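Local coordinates for protein acyl-coa oxidase (Arabidopsis thaliana, PDB 1W07) that catalyses the FAD-dependent desaturation of long- and medium-chain acyl-CoAs to 2-trans-enoyl-CoAs, passing electrons to oxygen to form hydrogen peroxide in peroxisomal beta-oxidation, at residues Ile23-Ser28 with Ser340-Arg345; Glu60-Thr65 with Ser236-Phe241; Arg67-Ala72 with Gln95-Asp100; Ser469-Ala474 with Ala582-Asp587; Glu485-Arg490 with Gly569-Thr574. The protein carries 1 engineered substitution. One frame throughout, in Å; residues are numbered along the deposited sequence.

How the interactions relate
Four of the five contacts are buried; interaction 4 lies at the surface. Interactions 2 and 3 share helix 58-78 and touch each other, Ser-236 OG lying 2.6 Å from Pro-96 O. Interaction 2, which reaches FAD through Asn-239, is van der Waals packing with no hydrogen bond across it; interaction 3 pairs a Lys-Gln hydrogen bond with a cysteine packed among Ala, Tyr and Val. Interactions 1 and 5, their centres about 27 Å apart, each lay an arginine against an aromatic ring, but the guanidinium is tied to a backbone carbonyl in interaction 1 and to a carboxylate in interaction 5. Interaction 4, about 14 Å from interaction 5 between centres, is almost wholly apolar.

Interaction 1 (Ile23-Ser28 with Ser340-Arg345); sequences IVWAGS and SAYAFR
A planar cation-pi stack joins the C-terminal end of helix 18-26, in the N-terminal part of the acyl-CoA oxidase fold, to the long helix 328-363. Arg-345 runs outward along the indole of Trp-25. Its CB lies just outside the rim of the six-membered ring by CZ3, CG stands above the rim between CZ3 and CE3, and CD sits above the centre, 3.8 Å from the centroid, as a CH-pi contact. CG lies anti to the backbone N (chi1 -169°), and a bend at chi2 (67°) then lays the rest of the chain along the ring. The guanidinium is nearly parallel to the indole, the planes 10° apart, with CZ 3.7 Å from the centroid of the five-membered ring. NH1 hydrogen-bonds to Ser-293 OG and Asn-294 OD1 of helix 278-309. The outer rim of the indole meets Ala-341, while its CE3 edge points to the face of Tyr-342 in a T-shaped pair, centroids 5.1 Å apart; the phenol OH bonds to Leu-603 O. One backbone oxygen fixes the rotation of the guanidinium: Trp-25 O lies in its plane and accepts from both NE, at 2.8 Å, and NH2, at 3.0 Å.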
# COMPACT_ATOMS: atom_id res chain seq x y z
N ILE B 23 18.03 20.41 14.85
CA ILE B 23 19.45 20.05 14.82
C ILE B 23 19.63 18.56 15.08
O ILE B 23 20.50 17.91 14.50
CB ILE B 23 20.24 20.83 15.89
CG1 ILE B 23 20.06 22.34 15.66
CG2 ILE B 23 21.71 20.42 15.85
CD1 ILE B 23 20.48 22.80 14.28
N VAL B 24 18.80 18.01 15.97
CA VAL B 24 18.85 16.59 16.28
C VAL B 24 18.57 15.78 15.01
O VAL B 24 19.28 14.83 14.70
CB VAL B 24 17.79 16.21 17.35
CG1 VAL B 24 17.77 14.70 17.55
CG2 VAL B 24 18.07 16.93 18.66
N TRP B 25 17.52 16.17 14.29
CA TRP B 25 17.12 15.47 13.07
C TRP B 25 18.19 15.53 11.98
O TRP B 25 18.46 14.53 11.31
CB TRP B 25 15.79 16.04 12.53
CG TRP B 25 15.26 15.34 11.31
CD1 TRP B 25 15.37 15.75 10.01
CD2 TRP B 25 14.60 14.07 11.28
NE1 TRP B 25 14.81 14.80 9.17
CE2 TRP B 25 14.34 13.76 9.92
CE3 TRP B 25 14.21 13.15 12.26
CZ2 TRP B 25 13.70 12.58 9.53
CZ3 TRP B 25 13.57 11.98 11.88
CH2 TRP B 25 13.33 11.70 10.52
N ALA B 26 18.80 16.70 11.83
CA ALA B 26 19.84 16.92 10.84
C ALA B 26 21.11 16.16 11.21
O ALA B 26 21.88 15.77 10.33
CB ALA B 26 20.14 18.41 10.71
N GLY B 27 21.32 15.96 12.50
CA GLY B 27 22.51 15.25 12.95
C GLY B 27 23.58 16.18 13.48
O GLY B 27 24.42 15.76 14.28
N SER B 28 23.59 17.43 13.01
CA SER B 28 24.56 18.44 13.45
C SER B 28 24.11 19.80 12.93
O SER B 28 23.18 19.89 12.13
CB SER B 28 25.96 18.13 12.90
OG SER B 28 26.05 18.36 11.51
N SER B 340 8.69 5.90 14.72
CA SER B 340 9.53 5.08 13.83
C SER B 340 10.43 5.94 12.96
O SER B 340 11.54 5.54 12.62
CB SER B 340 8.67 4.19 12.93
OG SER B 340 7.93 3.21 13.65
N ALA B 341 9.94 7.11 12.56
CA ALA B 341 10.75 8.00 11.74
C ALA B 341 12.01 8.36 12.53
O ALA B 341 13.12 8.24 12.02
CB ALA B 341 9.97 9.27 11.37
N TYR B 342 11.85 8.79 13.78
CA TYR B 342 13.03 9.13 14.58
C TYR B 342 13.86 7.87 14.89
O TYR B 342 15.09 7.89 14.85
CB TYR B 342 12.61 9.81 15.88
CG TYR B 342 12.25 11.28 15.73
CD1 TYR B 342 11.05 11.66 15.13
CD2 TYR B 342 13.11 12.28 16.18
CE1 TYR B 342 10.71 13.02 14.99
CE2 TYR B 342 12.80 13.63 16.04
CZ TYR B 342 11.59 14.00 15.45
OH TYR B 342 11.26 15.32 15.32
N ALA B 343 13.18 6.77 15.18
CA ALA B 343 13.87 5.53 15.46
C ALA B 343 14.77 5.13 14.28
O ALA B 343 15.92 4.73 14.48
CB ALA B 343 12.87 4.44 15.77
N PHE B 344 14.25 5.22 13.06
CA PHE B 344 15.01 4.85 11.86
C PHE B 344 16.11 5.86 11.57
O PHE B 344 17.16 5.52 11.03
CB PHE B 344 14.10 4.71 10.64
CG PHE B 344 13.06 3.63 10.77
CD1 PHE B 344 13.14 2.66 11.78
CD2 PHE B 344 12.02 3.55 9.85
CE1 PHE B 344 12.19 1.65 11.87
CE2 PHE B 344 11.08 2.55 9.92
CZ PHE B 344 11.16 1.59 10.94
N ARG B 345 15.88 7.12 11.93
CA ARG B 345 16.89 8.16 11.75
C ARG B 345 18.12 7.82 12.66
O ARG B 345 19.27 7.81 12.20
CB ARG B 345 16.28 9.50 12.18
CG ARG B 345 17.09 10.72 11.83
CD ARG B 345 17.13 10.88 10.33
NE ARG B 345 17.59 12.20 9.94
CZ ARG B 345 17.48 12.68 8.70
NH1 ARG B 345 16.94 11.94 7.74
NH2 ARG B 345 17.93 13.89 8.43

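Interaction 2 (Glu60-Thr65 with Ser236-Phe241); sequences ELFKST and SMDNGF
The backbones approach closely at one point, where the CA atoms of Phe-62 on helix 58-78 and Ser-236 in the loop leading into strand 240-244 are 4.9 Å apart. Ser-236 meets Leu-61 and Thr-65, one turn apart, and the ring edge of Phe-62. From Leu-61, CD2 reaches the serine backbone N at 3.7 Å and CG lies near its CB. Thr-65 brings OG1 to within 3.0 Å of Ser-236 CB, a tight approach without a hydrogen bond between the two residues. That hydroxyl instead turns back to its own helix, donating to Leu-61 O at 2.8 Å, a carbonyl that also accepts from Thr-65 N; the hydroxyl is further bonded to Gln-95 NE2. Ser-236 OG, in the crowded position between backbone N and carbonyl carbon (chi1 51°), hydrogen-bonds to Pro-96 O. Phe-62, its CG anti to the backbone N, reaches two residues of the loop: CD1 presents the ring edge to Ser-236 O, and CE1 comes 3.4 Å from Asp-238 CB. The carboxylate is tilted 58° from the ring, and its OD1 is held by the backbone N atoms of Lys-181 and Val-182. No hydrogen bond crosses between the segments. The contact packs the N-terminal helical domain against a loop of the beta domain of this acyl-CoA dehydrogenase-like fold, whose next residue, Asn-239, lines the FAD pocket.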
# COMPACT_ATOMS: atom_id res chain seq x y z
N GLU B 60 7.23 14.04 -22.02
CA GLU B 60 7.47 15.36 -21.43
C GLU B 60 8.13 15.24 -20.05
O GLU B 60 8.97 16.06 -19.69
CB GLU B 60 6.15 16.13 -21.28
CG GLU B 60 5.36 16.25 -22.58
CD GLU B 60 3.98 16.84 -22.36
OE1 GLU B 60 3.30 16.47 -21.37
OE2 GLU B 60 3.56 17.66 -23.20
N LEU B 61 7.74 14.22 -19.29
CA LEU B 61 8.29 14.01 -17.95
C LEU B 61 9.78 13.63 -18.06
O LEU B 61 10.61 14.09 -17.27
CB LEU B 61 7.53 12.89 -17.24
CG LEU B 61 8.03 12.52 -15.83
CD1 LEU B 61 7.74 13.66 -14.86
CD2 LEU B 61 7.36 11.24 -15.36
N PHE B 62 10.10 12.79 -19.04
CA PHE B 62 11.47 12.37 -19.21
C PHE B 62 12.32 13.55 -19.67
O PHE B 62 13.42 13.79 -19.15
CB PHE B 62 11.56 11.23 -20.22
CG PHE B 62 12.92 10.61 -20.30
CD1 PHE B 62 13.43 9.89 -19.22
CD2 PHE B 62 13.71 10.79 -21.42
CE1 PHE B 62 14.72 9.36 -19.26
CE2 PHE B 62 15.00 10.26 -21.48
CZ PHE B 62 15.51 9.55 -20.40
N LYS B 63 11.82 14.29 -20.65
CA LYS B 63 12.54 15.45 -21.18
C LYS B 63 12.78 16.47 -20.07
O LYS B 63 13.88 17.02 -19.94
CB LYS B 63 11.75 16.09 -22.32
CG LYS B 63 12.41 17.37 -22.83
CD LYS B 63 11.87 17.79 -24.19
CE LYS B 63 12.67 18.96 -24.77
NZ LYS B 63 12.27 19.29 -26.17
N SER B 64 11.74 16.73 -19.29
CA SER B 64 11.83 17.67 -18.18
C SER B 64 12.90 17.21 -17.20
O SER B 64 13.58 18.03 -16.58
CB SER B 64 10.47 17.75 -17.48
OG SER B 64 10.58 18.53 -16.31
N THR B 65 13.04 15.90 -17.05
CA THR B 65 14.03 15.32 -16.14
C THR B 65 15.44 15.60 -16.66
O THR B 65 16.35 15.94 -15.88
CB THR B 65 13.83 13.79 -16.01
OG1 THR B 65 12.55 13.53 -15.40
CG2 THR B 65 14.94 13.17 -15.16
N SER B 236 10.22 9.08 -14.34
CA SER B 236 11.16 10.07 -14.86
C SER B 236 12.48 9.33 -15.07
O SER B 236 13.40 9.84 -15.73
CB SER B 236 11.36 11.20 -13.85
OG SER B 236 11.69 10.68 -12.58
N MET B 237 12.57 8.13 -14.50
CA MET B 237 13.77 7.29 -14.61
C MET B 237 13.64 6.39 -15.82
O MET B 237 12.58 5.80 -16.07
CB MET B 237 13.93 6.42 -13.35
CG MET B 237 15.13 5.45 -13.35
SD MET B 237 16.73 6.29 -13.07
CE MET B 237 16.70 6.60 -11.29
N ASP B 238 14.71 6.30 -16.60
CA ASP B 238 14.70 5.44 -17.77
C ASP B 238 15.26 4.06 -17.43
O ASP B 238 16.41 3.76 -17.74
CB ASP B 238 15.50 6.06 -18.93
CG ASP B 238 16.90 6.46 -18.52
OD1 ASP B 238 17.83 6.19 -19.31
OD2 ASP B 238 17.07 7.05 -17.43
N ASN B 239 14.45 3.24 -16.77
CA ASN B 239 14.88 1.88 -16.43
C ASN B 239 14.83 1.12 -17.74
O ASN B 239 13.84 1.20 -18.49
CB ASN B 239 13.95 1.25 -15.39
CG ASN B 239 14.02 1.94 -14.05
OD1 ASN B 239 13.19 2.79 -13.73
ND2 ASN B 239 15.05 1.62 -13.27
N GLY B 240 15.89 0.39 -18.05
CA GLY B 240 15.86 -0.27 -19.33
C GLY B 240 16.25 -1.71 -19.44
O GLY B 240 16.46 -2.41 -18.44
N PHE B 241 16.30 -2.17 -20.68
CA PHE B 241 16.70 -3.54 -20.93
C PHE B 241 17.94 -3.43 -21.81
O PHE B 241 18.22 -2.37 -22.38
CB PHE B 241 15.57 -4.31 -21.61
CG PHE B 241 15.10 -3.71 -22.90
CD1 PHE B 241 15.81 -3.91 -24.08
CD2 PHE B 241 13.93 -2.96 -22.93
CE1 PHE B 241 15.35 -3.37 -25.29
CE2 PHE B 241 13.47 -2.42 -24.12
CZ PHE B 241 14.19 -2.62 -25.31

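Interaction 3 (Arg67-Ala72 with Gln95-Asp100); sequences RKCAHA and QPAYVD
Within the N-terminal helical domain, helix 58-78 packs against the loop before helix 98-113 and the start of that helix, and the contact divides into a polar and an apolar half. In the polar half Lys-68, extended beyond CG, crosses Gln-95 at about a right angle. Its NZ donates to Gln-95 OE1 at 2.8 Å, coming from above the carboxamide plane, 41° out of it. A water closes a triangle, accepting from Lys-68 NZ and from Gln-95 NE2, both at 3.2 Å. The ammonium also bonds to Glu-49 O, and Gln-95 OE1 to Arg-53, so the buried amide is gripped by two cations, which would probably polarise it. In the apolar half the SG of Cys-69, beside the backbone N (chi1 -70°), touches both Ala-97 CB and Val-99 CG2, each 3.6 Å away. It also lies obliquely by the ring of Tyr-98, 4.8 Å from the centroid, as a sulfur-aromatic contact, while Tyr-98 OH approaches Cys-69 CB. At the start of the second helix Ala-97 N donates to Asp-100 OD2. Tyr-98 and Val-99 also touch Phe-73 of helix 58-78, and helix 83-93 meets the contact through Ile-93, against Ala-72, and Arg-90, against Val-99.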
# COMPACT_ATOMS: atom_id res chain seq x y z
N ARG B 67 16.26 18.04 -18.52
CA ARG B 67 16.45 19.47 -18.32
C ARG B 67 16.88 19.78 -16.89
O ARG B 67 17.84 20.52 -16.67
CB ARG B 67 15.17 20.24 -18.62
CG ARG B 67 15.36 21.75 -18.57
CD ARG B 67 14.03 22.48 -18.65
NE ARG B 67 14.24 23.92 -18.76
CZ ARG B 67 13.37 24.83 -18.33
NH1 ARG B 67 12.23 24.46 -17.75
NH2 ARG B 67 13.65 26.13 -18.47
N LYS B 68 16.16 19.22 -15.92
CA LYS B 68 16.48 19.46 -14.51
C LYS B 68 17.89 18.99 -14.17
O LYS B 68 18.58 19.64 -13.40
CB LYS B 68 15.48 18.75 -13.58
CG LYS B 68 14.08 19.34 -13.59
CD LYS B 68 13.15 18.60 -12.61
CE LYS B 68 11.79 19.29 -12.54
NZ LYS B 68 10.80 18.60 -11.66
N CYS B 69 18.30 17.86 -14.73
CA CYS B 69 19.64 17.36 -14.43
C CYS B 69 20.71 18.28 -15.02
O CYS B 69 21.73 18.54 -14.39
CB CYS B 69 19.81 15.94 -14.95
SG CYS B 69 18.86 14.68 -14.06
N ALA B 70 20.46 18.77 -16.23
CA ALA B 70 21.41 19.65 -16.91
C ALA B 70 21.50 20.97 -16.15
O ALA B 70 22.58 21.54 -15.99
CB ALA B 70 20.96 19.89 -18.35
N HIS B 71 20.36 21.46 -15.70
CA HIS B 71 20.32 22.70 -14.96
C HIS B 71 21.09 22.53 -13.65
O HIS B 71 21.77 23.44 -13.19
CB HIS B 71 18.87 23.10 -14.69
CG HIS B 71 18.72 24.44 -14.04
ND1 HIS B 71 19.02 25.62 -14.69
CD2 HIS B 71 18.34 24.78 -12.79
CE1 HIS B 71 18.82 26.63 -13.87
NE2 HIS B 71 18.40 26.16 -12.71
N ALA B 72 21.00 21.33 -13.07
CA ALA B 72 21.69 21.01 -11.83
C ALA B 72 23.20 21.10 -12.03
O ALA B 72 23.90 21.70 -11.22
CB ALA B 72 21.34 19.59 -11.37
N GLN B 95 13.77 14.07 -7.85
CA GLN B 95 13.26 13.47 -9.07
C GLN B 95 14.15 12.35 -9.57
O GLN B 95 15.25 12.59 -10.07
CB GLN B 95 13.07 14.55 -10.14
CG GLN B 95 12.35 14.04 -11.40
CD GLN B 95 11.50 15.11 -12.06
OE1 GLN B 95 10.77 15.85 -11.39
NE2 GLN B 95 11.57 15.20 -13.38
N PRO B 96 13.70 11.10 -9.44
CA PRO B 96 14.45 9.93 -9.88
C PRO B 96 14.99 10.16 -11.30
O PRO B 96 14.23 10.48 -12.21
CB PRO B 96 13.41 8.81 -9.83
CG PRO B 96 12.58 9.22 -8.63
CD PRO B 96 12.39 10.70 -8.87
N ALA B 97 16.30 9.99 -11.47
CA ALA B 97 16.93 10.24 -12.76
C ALA B 97 18.23 9.46 -12.89
O ALA B 97 18.80 9.01 -11.89
CB ALA B 97 17.20 11.74 -12.92
N TYR B 98 18.70 9.31 -14.12
CA TYR B 98 19.91 8.56 -14.42
C TYR B 98 21.08 8.99 -13.56
O TYR B 98 21.95 8.18 -13.22
CB TYR B 98 20.27 8.72 -15.89
CG TYR B 98 20.74 10.11 -16.25
CD1 TYR B 98 22.09 10.44 -16.19
CD2 TYR B 98 19.84 11.09 -16.65
CE1 TYR B 98 22.54 11.71 -16.54
CE2 TYR B 98 20.27 12.36 -17.00
CZ TYR B 98 21.61 12.67 -16.95
OH TYR B 98 22.03 13.93 -17.31
N VAL B 99 21.11 10.27 -13.21
CA VAL B 99 22.17 10.82 -12.39
C VAL B 99 22.33 10.05 -11.07
O VAL B 99 23.45 9.91 -10.57
CB VAL B 99 21.92 12.31 -12.08
CG1 VAL B 99 22.93 12.82 -11.07
CG2 VAL B 99 22.01 13.14 -13.35
N ASP B 100 21.23 9.55 -10.52
CA ASP B 100 21.30 8.84 -9.26
C ASP B 100 22.13 7.56 -9.38
O ASP B 100 22.88 7.21 -8.46
CB ASP B 100 19.90 8.49 -8.74
CG ASP B 100 18.97 9.70 -8.68
OD1 ASP B 100 19.45 10.82 -8.40
OD2 ASP B 100 17.75 9.51 -8.90
O HOH W 1 9.37 17.31 -14.20

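Interaction 4 (Ser469-Ala474 with Ala582-Asp587); sequences SGVQKA and ASLAND
Leu-584 carries this contact, its branched end set against a run of backbone and two small side chains in 469-474. CD1 meets Val-471 CG1 at 3.7 Å, the two side chains passing each other in opposite directions, and the same methyl touches Gln-472 C, also at 3.7 Å, and Lys-473 N. The second methyl, CD2, lies 3.7 Å from Ala-474 N, while CB is near Ala-474 CA. CG is anti to the carbonyl carbon (chi1 -72°) and chi2 is extended at 172°, which spreads the two methyls along the passing chain. Ala-474 CB packs 3.4 Å from Leu-584 O and also touches Asp-587 CB, one turn further on. The CA atoms of Ala-474 and Leu-584 are only 4.5 Å apart. No hydrogen bond joins the two segments. The arrangement is a connecting loop, between helices 461-464 and 480-503, lying across helix 579-596 at the surface of the C-terminal helical region of the acyl-CoA oxidase. Gln-581, just before the helical segment, gives its NE2 to Ser-469 O and Val-471 O, and Gln-588 NE2, just after it, bonds to Ala-474 O. Within the loop, Asp-476 accepts from Gln-472 N through OD2 and forms a salt bridge with Lys-473 NZ through OD1. On the helix, Asp-587 OD1 forms a salt bridge with Arg-590 NH2, and Asn-586 ND2 bonds to Asp-518 of the second subunit.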
# COMPACT_ATOMS: atom_id res chain seq x y z
N SER B 469 9.74 -10.47 33.99
CA SER B 469 9.74 -9.03 34.16
C SER B 469 9.15 -8.65 35.51
O SER B 469 8.18 -9.25 35.97
CB SER B 469 8.92 -8.39 33.03
OG SER B 469 9.04 -6.99 33.04
N GLY B 470 9.74 -7.64 36.15
CA GLY B 470 9.26 -7.21 37.45
C GLY B 470 8.17 -6.17 37.36
O GLY B 470 7.72 -5.64 38.38
N VAL B 471 7.74 -5.88 36.14
CA VAL B 471 6.69 -4.89 35.90
C VAL B 471 5.49 -5.09 36.82
O VAL B 471 4.89 -6.16 36.86
CB VAL B 471 6.21 -4.93 34.44
CG1 VAL B 471 5.00 -4.05 34.27
CG2 VAL B 471 7.33 -4.49 33.50
N GLN B 472 5.16 -4.04 37.57
CA GLN B 472 4.03 -4.08 38.50
C GLN B 472 3.14 -2.87 38.25
O GLN B 472 1.99 -2.83 38.70
CB GLN B 472 4.52 -4.09 39.95
CG GLN B 472 5.29 -5.35 40.35
CD GLN B 472 5.67 -5.36 41.82
OE1 GLN B 472 4.81 -5.23 42.70
NE2 GLN B 472 6.96 -5.54 42.10
N LYS B 473 3.69 -1.88 37.55
CA LYS B 473 2.96 -0.65 37.24
C LYS B 473 3.31 -0.20 35.83
O LYS B 473 4.43 -0.43 35.34
CB LYS B 473 3.34 0.45 38.23
CG LYS B 473 4.79 0.91 38.14
CD LYS B 473 5.07 2.12 39.04
CE LYS B 473 5.59 1.71 40.41
NZ LYS B 473 6.99 1.18 40.33
N ALA B 474 2.36 0.44 35.17
CA ALA B 474 2.54 0.92 33.80
C ALA B 474 3.85 1.68 33.64
O ALA B 474 4.57 1.48 32.67
CB ALA B 474 1.36 1.81 33.39
N ALA B 582 1.25 -6.95 30.20
CA ALA B 582 1.04 -6.57 28.81
C ALA B 582 -0.01 -5.47 28.76
O ALA B 582 0.09 -4.55 27.96
CB ALA B 582 0.59 -7.78 27.99
N SER B 583 -1.00 -5.59 29.63
CA SER B 583 -2.07 -4.61 29.71
C SER B 583 -1.52 -3.31 30.28
O SER B 583 -2.02 -2.22 29.98
CB SER B 583 -3.20 -5.16 30.58
OG SER B 583 -4.38 -4.39 30.43
N LEU B 584 -0.49 -3.41 31.12
CA LEU B 584 0.15 -2.23 31.71
C LEU B 584 0.95 -1.48 30.64
O LEU B 584 1.05 -0.25 30.66
CB LEU B 584 1.08 -2.65 32.86
CG LEU B 584 0.38 -3.13 34.14
CD1 LEU B 584 1.40 -3.70 35.12
CD2 LEU B 584 -0.38 -1.95 34.74
N ALA B 585 1.54 -2.23 29.71
CA ALA B 585 2.32 -1.63 28.64
C ALA B 585 1.38 -0.84 27.74
O ALA B 585 1.72 0.26 27.29
CB ALA B 585 3.03 -2.70 27.83
N ASN B 586 0.20 -1.40 27.49
CA ASN B 586 -0.81 -0.75 26.67
C ASN B 586 -1.27 0.56 27.32
O ASN B 586 -1.51 1.54 26.62
CB ASN B 586 -2.01 -1.68 26.46
CG ASN B 586 -2.90 -1.24 25.32
OD1 ASN B 586 -2.45 -1.08 24.19
ND2 ASN B 586 -4.19 -1.05 25.61
N ASP B 587 -1.42 0.57 28.65
CA ASP B 587 -1.84 1.78 29.37
C ASP B 587 -0.75 2.84 29.22
O ASP B 587 -1.03 4.02 29.00
CB ASP B 587 -2.07 1.51 30.86
CG ASP B 587 -3.20 0.54 31.13
OD1 ASP B 587 -4.20 0.55 30.37
OD2 ASP B 587 -3.10 -0.22 32.12

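Interaction 5 (Glu485-Arg490 with Gly569-Thr574); sequences EAFEAR and GDFLST
The ring of Phe-571 carries the aliphatic part of Arg-490 over one face and turns its edge to another ring. Arg-490 CG sits above the centre, 3.9 Å from the centroid and almost on the ring normal, a CH-pi contact, with CD beside it toward CZ. At the edge, CZ points to the middle of the Phe-487 face in a T-shaped pair, centroids 5.0 Å apart and planes at 71°; CE2 lies 3.6 Å from Ala-486 O and also touches Ala-486 CB. The guanidinium of Arg-490 is tilted 28° from the Phe-571 ring, whose CE1 lies under one of its faces, and its edge receives Asp-570. This is a side-on salt bridge in which both nitrogens reach one oxygen: NH2 is 2.9 Å and NE 3.3 Å from Asp-570 OD2, both on the anti lone pair, turned from the other carboxylate oxygen. A chain bent at chi2 (-111°) brings the group there, and the remaining nitrogen, NH1, hydrogen-bonds to Gln-528 OE1 of helix 516-538. Thr-574 adds its CG2, 3.8 Å from Arg-490 CA, while its OG1 donates to Phe-571 O. A water bonded to Asp-570 O also reaches Arg-490 O, weakly. The contact thus packs helix 480-503 against the short helix 568-572 in the C-terminal helical region, with Phe-487 continuing onto Leu-529 and Val-532 of helix 516-538, and both phenylalanines meeting helix 548-566, Phe-487 at Leu-563 and Phe-571 at Leu-564.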
# COMPACT_ATOMS: atom_id res chain seq x y z
N GLU B 485 15.34 -6.04 28.16
CA GLU B 485 15.23 -7.42 28.61
C GLU B 485 14.09 -8.12 27.89
O GLU B 485 14.24 -9.24 27.40
CB GLU B 485 14.98 -7.47 30.12
CG GLU B 485 14.80 -8.88 30.66
CD GLU B 485 14.46 -8.89 32.14
OE1 GLU B 485 13.43 -8.29 32.52
OE2 GLU B 485 15.21 -9.51 32.91
N ALA B 486 12.94 -7.46 27.82
CA ALA B 486 11.79 -8.03 27.14
C ALA B 486 12.07 -8.33 25.67
O ALA B 486 11.77 -9.43 25.20
CB ALA B 486 10.61 -7.08 27.25
N PHE B 487 12.64 -7.37 24.94
CA PHE B 487 12.94 -7.58 23.52
C PHE B 487 14.07 -8.60 23.27
O PHE B 487 14.02 -9.35 22.30
CB PHE B 487 13.30 -6.26 22.83
CG PHE B 487 12.10 -5.47 22.38
CD1 PHE B 487 11.28 -4.83 23.30
CD2 PHE B 487 11.78 -5.38 21.03
CE1 PHE B 487 10.16 -4.12 22.88
CE2 PHE B 487 10.67 -4.68 20.60
CZ PHE B 487 9.85 -4.05 21.53
N GLU B 488 15.08 -8.61 24.13
CA GLU B 488 16.18 -9.56 23.97
C GLU B 488 15.67 -10.97 24.21
O GLU B 488 15.95 -11.89 23.44
CB GLU B 488 17.33 -9.24 24.94
CG GLU B 488 17.99 -7.89 24.72
CD GLU B 488 19.13 -7.64 25.68
OE1 GLU B 488 19.09 -8.16 26.81
OE2 GLU B 488 20.07 -6.89 25.32
N ALA B 489 14.91 -11.15 25.28
CA ALA B 489 14.34 -12.45 25.60
C ALA B 489 13.42 -12.95 24.48
O ALA B 489 13.51 -14.11 24.06
CB ALA B 489 13.56 -12.38 26.90
N ARG B 490 12.54 -12.08 24.01
CA ARG B 490 11.62 -12.44 22.95
C ARG B 490 12.35 -12.89 21.67
O ARG B 490 11.97 -13.89 21.06
CB ARG B 490 10.70 -11.25 22.66
CG ARG B 490 9.87 -11.38 21.40
CD ARG B 490 10.34 -10.38 20.35
NE ARG B 490 9.48 -10.36 19.16
CZ ARG B 490 9.41 -9.33 18.33
NH1 ARG B 490 10.14 -8.24 18.55
NH2 ARG B 490 8.61 -9.38 17.27
N GLY B 569 1.96 -11.65 20.96
CA GLY B 569 2.08 -13.10 20.97
C GLY B 569 3.50 -13.59 21.19
O GLY B 569 3.71 -14.58 21.90
N ASP B 570 4.48 -12.91 20.58
CA ASP B 570 5.89 -13.29 20.72
C ASP B 570 6.38 -13.13 22.17
O ASP B 570 7.12 -13.98 22.68
CB ASP B 570 6.79 -12.43 19.82
CG ASP B 570 6.54 -12.65 18.33
OD1 ASP B 570 5.86 -13.62 17.95
OD2 ASP B 570 7.06 -11.82 17.55
N PHE B 571 6.00 -12.03 22.82
CA PHE B 571 6.43 -11.77 24.20
C PHE B 571 5.73 -12.68 25.24
O PHE B 571 6.38 -13.16 26.17
CB PHE B 571 6.20 -10.30 24.56
CG PHE B 571 7.04 -9.34 23.76
CD1 PHE B 571 6.68 -9.00 22.46
CD2 PHE B 571 8.21 -8.80 24.29
CE1 PHE B 571 7.47 -8.13 21.70
CE2 PHE B 571 9.00 -7.93 23.54
CZ PHE B 571 8.63 -7.60 22.24
N LEU B 572 4.43 -12.90 25.09
CA LEU B 572 3.69 -13.74 26.03
C LEU B 572 4.15 -15.20 25.99
O LEU B 572 3.93 -15.95 26.94
CB LEU B 572 2.19 -13.67 25.76
CG LEU B 572 1.50 -12.37 26.17
CD1 LEU B 572 0.00 -12.47 25.88
CD2 LEU B 572 1.75 -12.10 27.66
N SER B 573 4.77 -15.62 24.89
CA SER B 573 5.24 -16.99 24.78
C SER B 573 6.49 -17.24 25.63
O SER B 573 6.80 -18.39 25.96
CB SER B 573 5.57 -17.32 23.32
OG SER B 573 4.40 -17.33 22.53
N THR B 574 7.19 -16.18 25.99
CA THR B 574 8.42 -16.30 26.79
C THR B 574 8.17 -16.51 28.28
O THR B 574 9.07 -16.94 29.00
CB THR B 574 9.32 -15.04 26.64
OG1 THR B 574 8.68 -13.91 27.25
CG2 THR B 574 9.59 -14.75 25.16
O HOH W 2 9.36 -15.80 21.82